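Local coordinates for Rod shape-determining protein (MreC) (Helicobacter pylori, PDB 5LP5) that probably scaffolds cell-wall elongation, binding penicillin-binding protein 2 in the complex that helps set the rod shape of the bacterium, at residues 129-134 / 238-243; 147-152 / 229-234; 189-194 / 214-219; 120-125 / 138-143. One frame throughout, in Å; residues are numbered along the deposited sequence.

Contacts 1 and 4 belong to the first barrel of MreC, and contact 3 to the second. Contact 2 is buried near the centre of the chain, where the loop after the second barrel meets a strand end of the first. It combines an amide bond, a bridging water and apolar packing. Contact 1 is partly buried and pairs strands through their backbones. Contact 4 is also partly buried, with one backbone bond and a weak carboxylate bond, and touches PBP2. Contact 3 is a surface contact, with apolar packing and no hydrogen bond between its segments. Contacts 1 and 2 meet where Ala134 O accepts from Asn150 ND2, and 1 and 4 where Leu243 packs on Leu120 and Ala138.

Contact 1. Residues 129-134 / 238-243; sequences VSHNQA and LRHVFL
Ser130 lays its side chain over the bend at Arg239 and His240. OG is anti to the backbone N (chi1 -166°) and reaches 3.0 Å from Arg239 O and 3.5 Å from His240 O. Its hydrogen bond to a carbonyl goes to Leu237 O, just before the second segment. His131 ND1 donates to Ser130 OG at 3.0 Å, and OG lies in the plane of the imidazole. The same ring brings CE1 edge-on to Arg239 O, at 3.8 Å. His131 is the centre of an inverse gamma turn, so the chain bends back directly after the serine.

Behind this corner the backbones pair. Val129 and Phe242 form an antiparallel hydrogen-bonded pair, with both side chains on one face of the sheet. Val129 N gives to Phe242 O at 3.0 Å with an angle of 158°. Phe242 N gives to Val129 O at 2.9 Å, nearly straight at 177° and nearly along the C=O axis. Val241 CA also comes within 3.5 Å of Val129 O, as a CA-H...O contact.

The pair joins strand 125-129 to strand 241-246 in the first six-stranded antiparallel barrel of MreC. On its other side strand 241-246 bonds to strand 93-103, as Val241 does with Thr98. Leu238 packs on Leu167 of the second MreC subunit.

The chemistry implies that one hydroxyl links the loop 129-134 to the chain just before 238-243. Ser130 OG accepts from His131 ND1 and donates to Leu237 O. The first bond implies a proton on ND1 of His131 and would limit the turning of its ring.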
# COMPACT_ATOMS: atom_id res chain seq x y z
N VAL C 129 -0.10 -25.23 24.16
CA VAL C 129 -1.09 -25.99 23.42
C VAL C 129 -1.84 -26.87 24.41
O VAL C 129 -1.23 -27.43 25.31
CB VAL C 129 -0.39 -26.89 22.38
CG1 VAL C 129 -1.38 -27.76 21.62
CG2 VAL C 129 0.36 -26.03 21.39
N SER C 130 -3.16 -26.98 24.25
CA SER C 130 -3.93 -27.92 25.04
C SER C 130 -4.63 -28.99 24.20
O SER C 130 -4.03 -30.03 23.89
CB SER C 130 -4.88 -27.26 26.03
OG SER C 130 -5.35 -28.22 26.97
N HIS C 131 -5.88 -28.79 23.85
CA HIS C 131 -6.59 -29.88 23.19
C HIS C 131 -6.43 -29.67 21.71
O HIS C 131 -7.37 -29.29 21.02
CB HIS C 131 -8.06 -29.91 23.61
CG HIS C 131 -8.27 -30.45 24.99
ND1 HIS C 131 -7.54 -30.03 26.08
CD2 HIS C 131 -9.14 -31.38 25.45
CE1 HIS C 131 -7.95 -30.69 27.16
NE2 HIS C 131 -8.92 -31.52 26.80
N ASN C 132 -5.20 -29.89 21.25
CA ASN C 132 -4.78 -29.59 19.88
C ASN C 132 -5.12 -28.19 19.42
O ASN C 132 -5.51 -27.98 18.27
CB ASN C 132 -5.35 -30.63 18.93
CG ASN C 132 -4.44 -31.82 18.78
OD1 ASN C 132 -3.23 -31.63 18.52
ND2 ASN C 132 -5.00 -33.04 18.91
N GLN C 133 -4.93 -27.24 20.34
CA GLN C 133 -5.28 -25.84 20.14
C GLN C 133 -4.23 -24.91 20.79
O GLN C 133 -3.64 -25.26 21.79
CB GLN C 133 -6.70 -25.56 20.69
CG GLN C 133 -7.24 -24.18 20.41
CD GLN C 133 -8.71 -24.01 20.80
OE1 GLN C 133 -9.28 -22.90 20.66
NE2 GLN C 133 -9.36 -25.11 21.22
N ALA C 134 -4.02 -23.72 20.22
CA ALA C 134 -3.17 -22.71 20.85
C ALA C 134 -3.95 -21.97 21.94
O ALA C 134 -5.02 -21.36 21.66
CB ALA C 134 -2.66 -21.74 19.81
N LEU C 238 -7.07 -25.88 30.41
CA LEU C 238 -5.96 -25.46 31.24
C LEU C 238 -5.30 -26.66 31.89
O LEU C 238 -4.23 -26.56 32.49
CB LEU C 238 -6.38 -24.36 32.22
CG LEU C 238 -6.42 -22.96 31.57
CD1 LEU C 238 -6.93 -21.89 32.53
CD2 LEU C 238 -5.05 -22.52 31.04
N ARG C 239 -5.93 -27.83 31.75
CA ARG C 239 -5.26 -29.09 32.05
C ARG C 239 -4.86 -29.79 30.76
O ARG C 239 -5.40 -29.49 29.70
CB ARG C 239 -6.13 -29.98 32.94
CG ARG C 239 -6.24 -29.40 34.35
CD ARG C 239 -7.00 -30.26 35.34
NE ARG C 239 -8.27 -30.79 34.79
CZ ARG C 239 -9.46 -30.20 34.85
NH1 ARG C 239 -9.62 -29.01 35.42
NH2 ARG C 239 -10.51 -30.82 34.33
N HIS C 240 -3.89 -30.69 30.87
CA HIS C 240 -3.32 -31.41 29.72
C HIS C 240 -2.56 -30.50 28.76
O HIS C 240 -2.79 -30.55 27.55
CB HIS C 240 -4.40 -32.19 28.96
CG HIS C 240 -5.09 -33.23 29.78
ND1 HIS C 240 -4.42 -34.28 30.38
CD2 HIS C 240 -6.40 -33.41 30.07
CE1 HIS C 240 -5.28 -35.04 31.03
NE2 HIS C 240 -6.49 -34.54 30.86
N VAL C 241 -1.66 -29.68 29.32
CA VAL C 241 -1.01 -28.61 28.58
C VAL C 241 0.41 -28.98 28.20
O VAL C 241 1.15 -29.51 29.02
CB VAL C 241 -0.99 -27.30 29.38
CG1 VAL C 241 -0.21 -26.21 28.63
CG2 VAL C 241 -2.40 -26.84 29.69
N PHE C 242 0.77 -28.68 26.95
CA PHE C 242 2.09 -28.95 26.40
C PHE C 242 2.80 -27.66 26.00
O PHE C 242 2.20 -26.77 25.42
CB PHE C 242 1.96 -29.86 25.18
CG PHE C 242 1.49 -31.25 25.50
CD1 PHE C 242 2.40 -32.25 25.76
CD2 PHE C 242 0.15 -31.56 25.50
CE1 PHE C 242 1.98 -33.54 26.04
CE2 PHE C 242 -0.29 -32.85 25.79
CZ PHE C 242 0.63 -33.84 26.06
N LEU C 243 4.10 -27.58 26.27
CA LEU C 243 4.92 -26.44 25.91
C LEU C 243 5.55 -26.65 24.56
O LEU C 243 6.13 -27.71 24.29
CB LEU C 243 6.04 -26.26 26.93
CG LEU C 243 6.87 -24.99 26.85
CD1 LEU C 243 6.14 -23.80 27.44
CD2 LEU C 243 8.13 -25.18 27.68

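Contact 2. Residues 147-152 / 229-234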
# COMPACT_ATOMS: atom_id res chain seq x y z
N GLY C 147 2.87 -18.39 32.22
CA GLY C 147 2.00 -18.55 31.05
C GLY C 147 1.12 -17.33 30.85
O GLY C 147 0.39 -16.93 31.76
N PHE C 148 1.23 -16.71 29.68
CA PHE C 148 0.36 -15.60 29.32
C PHE C 148 -0.59 -16.06 28.24
O PHE C 148 -0.20 -16.27 27.10
CB PHE C 148 1.18 -14.40 28.85
CG PHE C 148 2.24 -14.00 29.82
CD1 PHE C 148 1.91 -13.37 31.01
CD2 PHE C 148 3.56 -14.30 29.58
CE1 PHE C 148 2.89 -13.04 31.93
CE2 PHE C 148 4.54 -13.97 30.49
CZ PHE C 148 4.21 -13.33 31.67
N LEU C 149 -1.85 -16.25 28.64
CA LEU C 149 -2.84 -16.92 27.82
C LEU C 149 -3.45 -16.00 26.77
O LEU C 149 -3.20 -14.80 26.76
CB LEU C 149 -3.93 -17.51 28.71
CG LEU C 149 -3.43 -18.44 29.83
CD1 LEU C 149 -4.58 -18.93 30.68
CD2 LEU C 149 -2.65 -19.62 29.28
N ASN C 150 -4.26 -16.58 25.90
CA ASN C 150 -4.92 -15.83 24.82
C ASN C 150 -5.65 -14.63 25.44
O ASN C 150 -6.38 -14.74 26.43
CB ASN C 150 -5.95 -16.67 24.04
CG ASN C 150 -5.34 -17.56 22.98
OD1 ASN C 150 -4.30 -17.24 22.39
ND2 ASN C 150 -6.02 -18.68 22.70
N ALA C 151 -5.41 -13.46 24.88
CA ALA C 151 -6.06 -12.22 25.32
C ALA C 151 -5.35 -11.51 26.44
O ALA C 151 -5.75 -10.39 26.77
CB ALA C 151 -7.53 -12.43 25.67
N HIS C 152 -4.27 -12.08 26.97
CA HIS C 152 -3.36 -11.29 27.84
C HIS C 152 -2.61 -10.23 27.03
O HIS C 152 -2.28 -10.44 25.87
CB HIS C 152 -2.37 -12.21 28.60
CG HIS C 152 -1.56 -11.52 29.66
ND1 HIS C 152 -2.12 -10.67 30.59
CD2 HIS C 152 -0.23 -11.55 29.93
CE1 HIS C 152 -1.17 -10.22 31.40
NE2 HIS C 152 -0.02 -10.73 31.00
N ASN C 229 -14.69 -19.48 18.57
CA ASN C 229 -14.18 -20.82 18.80
C ASN C 229 -12.69 -20.86 19.14
O ASN C 229 -12.04 -21.89 18.91
CB ASN C 229 -14.40 -21.69 17.57
CG ASN C 229 -15.83 -22.06 17.37
OD1 ASN C 229 -16.42 -22.67 18.26
ND2 ASN C 229 -16.40 -21.69 16.22
N ALA C 230 -12.16 -19.77 19.68
CA ALA C 230 -10.79 -19.78 20.17
C ALA C 230 -10.82 -19.98 21.66
O ALA C 230 -11.85 -19.70 22.30
CB ALA C 230 -10.08 -18.48 19.84
N PHE C 231 -9.72 -20.46 22.22
CA PHE C 231 -9.62 -20.60 23.65
C PHE C 231 -9.62 -19.24 24.32
O PHE C 231 -8.81 -18.39 23.99
CB PHE C 231 -8.34 -21.34 24.07
CG PHE C 231 -8.11 -21.30 25.55
CD1 PHE C 231 -8.84 -22.12 26.39
CD2 PHE C 231 -7.21 -20.40 26.11
CE1 PHE C 231 -8.67 -22.06 27.76
CE2 PHE C 231 -7.05 -20.32 27.46
CZ PHE C 231 -7.75 -21.17 28.29
N LEU C 232 -10.54 -19.05 25.27
CA LEU C 232 -10.47 -17.91 26.21
C LEU C 232 -10.54 -18.34 27.68
O LEU C 232 -9.53 -18.41 28.35
CB LEU C 232 -11.58 -16.84 25.93
CG LEU C 232 -11.42 -15.98 24.67
CD1 LEU C 232 -12.61 -15.08 24.46
CD2 LEU C 232 -10.14 -15.15 24.76
N SER C 233 -11.76 -18.58 28.17
CA SER C 233 -12.08 -18.61 29.58
C SER C 233 -12.35 -20.05 29.95
O SER C 233 -12.93 -20.27 30.99
CB SER C 233 -13.39 -17.76 29.78
OG SER C 233 -13.48 -16.89 30.94
N GLY C 234 -11.96 -21.05 29.14
CA GLY C 234 -12.49 -22.41 29.29
C GLY C 234 -11.60 -23.36 30.08
O GLY C 234 -10.51 -23.69 29.64
O HOH W 1 -7.26 -16.48 28.31
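Hydrogen bonds centre on the Asn150 amide. ND2 gives to Phe231 O at 3.1 Å with an angle of 152°. The donor lies in the carbonyl plane, on a lone pair of Phe231 O, and the acceptor lies close to the amide plane of Asn150. The side chain gets there with CG anti to the carbonyl carbon (chi1 -81°). The amide crosses the Phe231 ring obliquely, their planes 48° apart. ND2 also gives to Ala134 O, and OD1 is bonded to Tyr157 OH. Within segment 147-152, a type II turn from Leu149 to His152 is closed by His152 N to Leu149 O at 2.9 Å.

One water bridges the backbones. It donates to Asn150 O at 2.7 Å and to Leu232 O at 3.0 Å.

The apolar contacts flank the polar ones. Leu149 CD1 meets the edge of the Phe231 ring, 4.3 Å from CE2. Ala151 CB touches Leu232 CD2 at 3.9 Å. That methyl also lies near Asn150 O.

The contact joins the two barrels of MreC. Segment 147-152 ends strand 144-149 of the first barrel. Segment 229-234 lies in the loop that returns from the second barrel to strand 241-246 of the first. The second MreC subunit reaches the same loop, where Leu232 packs on its Ser186.

The chemistry implies a buried amide that is well satisfied. Two carbonyls accept from ND2 and a tyrosine hydroxyl holds OD1, which fixes the flip of the amide. The water donates to one carbonyl on each side, so two acceptors that could not bond to each other are joined.

Contact 3. Residues 189-194 / 214-219; sequences INIGDQ and SSIEDH
A type II beta turn, Asn190 to Asp193, packs here on a bulged part of strand 209-218 in the second six-stranded barrel. The MreC barrel core is placed in the same clan as the chymotrypsin-like proteases. In the strand, Ser214 and Ser215 both face Val226 in a classic beta bulge. No hydrogen bond runs between the two segments, though Gly192 and Asp193 bond through their backbones to Val213 just before.

Ile191 carries much of the contact. Its CG1 is anti to the carbonyl carbon, and the chain folds again at chi2 (-50°). CG2 and CD1 therefore approach Ser214 O side by side, each 3.5 Å from it. CD1 goes on to meet Ile216 CD1 at 4.2 Å. Ile189 comes from beside it and crosses Ile216 obliquely, with Ile189 CG2 3.8 Å from Ile216 CD1. The tip of Ile216 thus touches both isoleucines of the turn segment. The patch lies at the surface of the chain, and no other chain of the assembly touches it.

The turn is held from within. Asp193 N gives to Asn190 O at 3.0 Å, and Gly192 sits at the third position with a positive phi of 100°. The Asp193 carboxylate folds back on the turn: OD2 accepts from Asn190 N at 2.6 Å, with the donor 28° out of the carboxylate plane.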
# COMPACT_ATOMS: atom_id res chain seq x y z
N ILE C 189 -10.72 -12.88 2.90
CA ILE C 189 -11.10 -13.65 4.09
C ILE C 189 -12.61 -13.84 4.14
O ILE C 189 -13.34 -12.96 3.73
CB ILE C 189 -10.71 -12.91 5.37
CG1 ILE C 189 -9.24 -12.55 5.39
CG2 ILE C 189 -11.06 -13.73 6.60
CD1 ILE C 189 -8.93 -11.59 6.51
N ASN C 190 -13.04 -14.97 4.66
CA ASN C 190 -14.46 -15.27 4.80
C ASN C 190 -14.83 -15.64 6.22
O ASN C 190 -14.01 -16.26 6.95
CB ASN C 190 -14.86 -16.41 3.88
CG ASN C 190 -14.59 -16.13 2.40
OD1 ASN C 190 -15.27 -15.28 1.78
ND2 ASN C 190 -13.67 -16.92 1.80
N ILE C 191 -16.03 -15.26 6.63
CA ILE C 191 -16.51 -15.62 7.96
C ILE C 191 -16.50 -17.15 8.06
O ILE C 191 -17.03 -17.83 7.18
CB ILE C 191 -17.93 -15.11 8.26
CG1 ILE C 191 -18.07 -13.63 7.95
CG2 ILE C 191 -18.27 -15.37 9.71
CD1 ILE C 191 -16.97 -12.82 8.57
N GLY C 192 -15.89 -17.68 9.12
CA GLY C 192 -15.77 -19.12 9.32
C GLY C 192 -14.43 -19.71 8.93
O GLY C 192 -14.15 -20.84 9.33
N ASP C 193 -13.62 -19.00 8.14
CA ASP C 193 -12.28 -19.45 7.81
C ASP C 193 -11.51 -19.91 9.05
O ASP C 193 -11.43 -19.17 10.02
CB ASP C 193 -11.45 -18.30 7.18
CG ASP C 193 -11.53 -18.25 5.68
OD1 ASP C 193 -11.44 -19.36 5.09
OD2 ASP C 193 -11.62 -17.12 5.11
N GLN C 194 -10.92 -21.11 8.96
CA GLN C 194 -9.96 -21.58 9.92
C GLN C 194 -8.74 -20.66 10.08
O GLN C 194 -8.20 -20.12 9.10
CB GLN C 194 -9.48 -22.96 9.53
CG GLN C 194 -10.44 -24.09 9.90
CD GLN C 194 -9.69 -25.34 10.31
OE1 GLN C 194 -8.59 -25.61 9.81
NE2 GLN C 194 -10.28 -26.10 11.24
N SER C 214 -14.86 -14.55 12.84
CA SER C 214 -16.26 -14.24 13.09
C SER C 214 -16.67 -12.89 12.50
O SER C 214 -17.79 -12.74 12.02
CB SER C 214 -16.60 -14.34 14.56
OG SER C 214 -16.58 -13.11 15.19
N SER C 215 -15.77 -11.91 12.51
CA SER C 215 -16.06 -10.60 11.90
C SER C 215 -14.74 -9.97 11.46
O SER C 215 -13.67 -10.49 11.78
CB SER C 215 -16.80 -9.67 12.86
OG SER C 215 -15.94 -9.22 13.91
N ILE C 216 -14.83 -8.88 10.71
CA ILE C 216 -13.68 -8.27 10.06
C ILE C 216 -13.78 -6.75 10.10
O ILE C 216 -14.72 -6.18 9.58
CB ILE C 216 -13.62 -8.72 8.59
CG1 ILE C 216 -13.52 -10.26 8.53
CG2 ILE C 216 -12.43 -8.05 7.91
CD1 ILE C 216 -13.52 -10.88 7.14
N GLU C 217 -12.80 -6.09 10.71
CA GLU C 217 -12.74 -4.63 10.82
C GLU C 217 -11.81 -4.08 9.74
O GLU C 217 -10.74 -4.64 9.50
CB GLU C 217 -12.20 -4.19 12.19
CG GLU C 217 -12.85 -4.80 13.43
CD GLU C 217 -11.96 -4.66 14.69
OE1 GLU C 217 -10.91 -4.01 14.68
OE2 GLU C 217 -12.30 -5.21 15.75
N ASP C 218 -12.21 -3.00 9.09
CA ASP C 218 -11.31 -2.29 8.18
C ASP C 218 -10.61 -1.17 8.94
O ASP C 218 -11.27 -0.35 9.54
CB ASP C 218 -12.11 -1.72 7.00
CG ASP C 218 -11.23 -1.26 5.83
OD1 ASP C 218 -10.14 -1.87 5.58
OD2 ASP C 218 -11.63 -0.28 5.16
N HIS C 219 -9.28 -1.16 8.92
CA HIS C 219 -8.52 -0.02 9.43
C HIS C 219 -7.71 0.64 8.31
O HIS C 219 -6.70 1.32 8.55
CB HIS C 219 -7.56 -0.44 10.54
CG HIS C 219 -8.23 -1.08 11.72
ND1 HIS C 219 -8.94 -0.38 12.66
CD2 HIS C 219 -8.25 -2.38 12.12
CE1 HIS C 219 -9.40 -1.21 13.58
NE2 HIS C 219 -8.99 -2.43 13.27

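Contact 4. Residues 120-125 / 138-143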
# COMPACT_ATOMS: atom_id res chain seq x y z
N LEU C 120 15.18 -24.83 30.14
CA LEU C 120 14.63 -23.93 29.15
C LEU C 120 15.55 -22.73 29.10
O LEU C 120 16.37 -22.53 29.99
CB LEU C 120 13.25 -23.47 29.56
CG LEU C 120 12.17 -24.54 29.61
CD1 LEU C 120 10.87 -23.99 30.15
CD2 LEU C 120 11.93 -25.10 28.22
N GLU C 121 15.42 -21.94 28.04
CA GLU C 121 16.12 -20.68 27.93
C GLU C 121 15.26 -19.57 28.50
O GLU C 121 14.03 -19.53 28.30
CB GLU C 121 16.42 -20.32 26.49
CG GLU C 121 17.27 -21.26 25.69
CD GLU C 121 17.43 -20.74 24.27
OE1 GLU C 121 17.16 -19.53 24.04
OE2 GLU C 121 17.80 -21.55 23.39
N GLU C 122 15.93 -18.62 29.15
CA GLU C 122 15.25 -17.52 29.76
C GLU C 122 14.90 -16.51 28.68
O GLU C 122 15.67 -16.29 27.76
CB GLU C 122 16.12 -16.90 30.86
CG GLU C 122 15.33 -16.04 31.84
CD GLU C 122 16.06 -15.72 33.11
OE1 GLU C 122 16.73 -16.62 33.65
OE2 GLU C 122 15.93 -14.56 33.55
N ASN C 123 13.70 -15.95 28.79
CA ASN C 123 13.21 -14.94 27.87
C ASN C 123 12.87 -15.45 26.48
O ASN C 123 12.35 -14.69 25.66
CB ASN C 123 14.16 -13.76 27.78
CG ASN C 123 14.47 -13.16 29.12
OD1 ASN C 123 15.61 -13.24 29.58
ND2 ASN C 123 13.44 -12.59 29.78
N LYS C 124 13.13 -16.72 26.19
CA LYS C 124 12.64 -17.29 24.95
C LYS C 124 11.15 -17.45 25.10
O LYS C 124 10.67 -17.87 26.17
CB LYS C 124 13.28 -18.63 24.67
CG LYS C 124 12.93 -19.17 23.29
CD LYS C 124 13.47 -20.57 23.07
CE LYS C 124 12.95 -21.13 21.76
NZ LYS C 124 13.45 -22.47 21.48
N ILE C 125 10.41 -17.11 24.05
CA ILE C 125 8.96 -17.22 24.08
C ILE C 125 8.50 -18.56 23.53
O ILE C 125 8.71 -18.87 22.35
CB ILE C 125 8.31 -16.11 23.24
CG1 ILE C 125 8.70 -14.74 23.75
CG2 ILE C 125 6.81 -16.26 23.24
CD1 ILE C 125 8.58 -13.66 22.70
N ALA C 138 4.37 -18.80 26.82
CA ALA C 138 5.03 -18.99 28.12
C ALA C 138 6.44 -18.46 28.08
O ALA C 138 7.17 -18.71 27.13
CB ALA C 138 5.03 -20.48 28.49
N VAL C 139 6.82 -17.74 29.13
CA VAL C 139 8.20 -17.23 29.22
C VAL C 139 8.82 -17.52 30.58
O VAL C 139 8.17 -17.38 31.62
CB VAL C 139 8.27 -15.70 29.03
CG1 VAL C 139 9.71 -15.29 28.75
CG2 VAL C 139 7.34 -15.25 27.90
N LEU C 140 10.08 -17.93 30.55
CA LEU C 140 10.84 -18.10 31.79
C LEU C 140 11.48 -16.77 32.14
O LEU C 140 12.17 -16.19 31.32
CB LEU C 140 11.91 -19.18 31.62
CG LEU C 140 12.84 -19.43 32.78
CD1 LEU C 140 12.07 -19.95 33.98
CD2 LEU C 140 13.94 -20.42 32.39
N GLU C 141 11.23 -16.27 33.34
CA GLU C 141 11.83 -15.02 33.81
C GLU C 141 12.19 -15.19 35.28
O GLU C 141 11.36 -15.61 36.09
CB GLU C 141 10.88 -13.82 33.68
CG GLU C 141 10.62 -13.36 32.25
CD GLU C 141 9.39 -12.46 32.12
OE1 GLU C 141 8.41 -12.62 32.89
OE2 GLU C 141 9.38 -11.60 31.22
N LYS C 142 13.44 -14.87 35.61
CA LYS C 142 13.97 -15.03 36.95
C LYS C 142 13.49 -16.31 37.58
O LYS C 142 12.88 -16.30 38.64
CB LYS C 142 13.58 -13.84 37.81
CG LYS C 142 14.43 -12.61 37.52
CD LYS C 142 14.10 -11.43 38.43
CE LYS C 142 14.81 -10.16 37.98
NZ LYS C 142 14.19 -9.60 36.73
N GLY C 143 13.74 -17.42 36.90
CA GLY C 143 13.47 -18.72 37.48
C GLY C 143 12.03 -19.15 37.58
O GLY C 143 11.76 -20.24 38.07
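The loop before strand 125-129 folds over the end of strand 134-141, in the first antiparallel barrel of MreC. Its main bond is between backbones. Asn123 N gives to Leu140 O at 3.0 Å with an angle of 159°, in the carbonyl plane. CG of Glu122 lies beside the same oxygen. This CG is anti to the backbone N (chi1 -162°), and the chain runs extended along the strand. Glu122 OE2 accepts from Lys142 N in a weak bond of 3.2 Å. Lys142 NZ lies 6.1 Å from Glu122 OE2, so the opposite charges are near without touching.

The other charged ends have partners elsewhere in the chain. Lys124 NZ makes a salt bridge to Asp245 and a hydrogen bond to Val246 O. Glu121 OE2 bonds to Asn248 ND2, and the backbone Glu121 N to Tyr126 OH. Glu141 OE2 makes a salt bridge to Arg154.

Apolar groups fill in between. Leu140 CD2 meets Leu120 CB at 4.2 Å, and Leu140 CB lies 4.0 Å from Glu121 O. Ile125 and Val139 reach PBP2, where they pack on Lys136 and Gln139 of that chain. This part of the barrel thus belongs to the interface of the complex. The Asn123 side chain crosses that of Glu141 at about a right angle, and its ND2 lies 3.8 Å from Glu141 CG. Two residues earlier on the strand, Val139 CG1 lies 3.6 Å from Asn123 CA.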